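Local atomic coordinates of beta-1,3-xylanase (Alcaligenes sp., PDB entry 2COV), a protein that is the family 31 carbohydrate-binding module of a beta-1,3-xylanase and binds beta-1,3-xylan. Residues V25-V28 against D29-W32. Numbering follows the deposited sequence.
Sequences VYHV and DKGW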
# COMPACT_ATOMS: atom_id res chain seq x y z
N VAL A 25 21.76 0.95 6.19
CA VAL A 25 20.54 1.63 6.66
C VAL A 25 20.19 1.03 7.99
O VAL A 25 20.29 -0.18 8.18
CB VAL A 25 19.40 1.46 5.66
CG1 VAL A 25 18.13 2.10 6.16
CG2 VAL A 25 19.81 2.01 4.26
N TYR A 26 19.84 1.83 8.97
CA TYR A 26 19.50 1.30 10.28
C TYR A 26 18.43 2.13 10.97
O TYR A 26 18.16 3.27 10.68
CB TYR A 26 20.73 1.21 11.16
CG TYR A 26 21.34 2.56 11.56
CD1 TYR A 26 20.88 3.26 12.66
CD2 TYR A 26 22.42 3.11 10.86
CE1 TYR A 26 21.43 4.47 13.04
CE2 TYR A 26 22.97 4.30 11.25
CZ TYR A 26 22.49 5.00 12.31
OH TYR A 26 23.08 6.20 12.69
N HIS A 27 17.78 1.45 11.93
CA HIS A 27 16.90 2.08 12.87
C HIS A 27 17.26 1.58 14.28
O HIS A 27 17.21 0.39 14.55
CB HIS A 27 15.42 1.84 12.63
CG HIS A 27 14.53 2.89 13.23
ND1 HIS A 27 14.54 3.19 14.58
CD2 HIS A 27 13.73 3.82 12.64
CE1 HIS A 27 13.73 4.23 14.79
NE2 HIS A 27 13.21 4.63 13.63
N VAL A 28 17.61 2.50 15.17
CA VAL A 28 17.83 2.18 16.57
C VAL A 28 16.57 1.54 17.16
O VAL A 28 15.44 1.91 16.86
CB VAL A 28 18.22 3.46 17.35
CG1 VAL A 28 18.34 3.21 18.86
CG2 VAL A 28 19.55 3.95 16.83
N ASP A 29 16.76 0.54 18.02
CA ASP A 29 15.62 -0.15 18.69
C ASP A 29 14.83 0.83 19.54
O ASP A 29 15.39 1.43 20.46
CB ASP A 29 16.22 -1.26 19.56
CG ASP A 29 15.18 -2.12 20.18
OD1 ASP A 29 14.00 -2.03 19.79
OD2 ASP A 29 15.59 -2.93 21.04
N LYS A 30 13.53 0.94 19.32
CA LYS A 30 12.61 1.78 20.13
C LYS A 30 11.61 0.94 20.89
O LYS A 30 10.63 1.45 21.45
CB LYS A 30 11.85 2.74 19.23
CG LYS A 30 12.72 3.69 18.42
CD LYS A 30 13.78 4.34 19.22
CE LYS A 30 13.24 5.19 20.29
NZ LYS A 30 14.26 6.21 20.75
N GLY A 31 11.83 -0.37 20.94
CA GLY A 31 11.07 -1.20 21.89
C GLY A 31 9.99 -2.05 21.33
O GLY A 31 9.31 -2.75 22.07
N TRP A 32 9.81 -2.05 20.03
CA TRP A 32 8.76 -2.85 19.37
C TRP A 32 8.90 -4.32 19.67
O TRP A 32 10.03 -4.79 19.84
CB TRP A 32 8.82 -2.68 17.89
CG TRP A 32 8.96 -1.27 17.39
CD1 TRP A 32 7.97 -0.38 17.17
CD2 TRP A 32 10.15 -0.67 16.94
NE1 TRP A 32 8.51 0.76 16.68
CE2 TRP A 32 9.83 0.61 16.51
CE3 TRP A 32 11.48 -1.09 16.85
CZ2 TRP A 32 10.79 1.46 15.99
CZ3 TRP A 32 12.40 -0.26 16.31
CH2 TRP A 32 12.07 1.00 15.92
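W32 turns back on the strand that precedes it and drives the edge of its six-membered ring at the face of H27, an edge-to-face pair whose planes stand at 76° with centroids 5.3 Å apart. This local contact, where strand 22-28 runs into the loop leading to strand 37-41, illustrates how a ring fixed by a side chain-to-backbone hydrogen bond can present its face to a neighbouring edge. W32 CH2 comes within 3.6 Å of H27 ND1. H27 ND1 gives its hydrogen to V28 O at 2.8 Å, and that oxygen lies close to the imidazole plane. H27 CG lies roughly anti to its backbone N (chi1 -157°), which sets the ring beside its own carbonyl carbon and helps bring ND1 to V28 O. F13 and F71 also meet this ring. K30 CB lies over one face of the indole, offset toward the rim, while its amine reaches D12 in a salt bridge. D29 OD1 takes the N-H of G31 from above the carboxylate plane, an Asx turn; OD2 pairs with K50. With H27 cut back to an alanine, the V28 carbonyl would probably lose this donor and the indole edge its facing ring. Because ND1 is committed as donor, a neutral H27 would carry its lone pair on NE2.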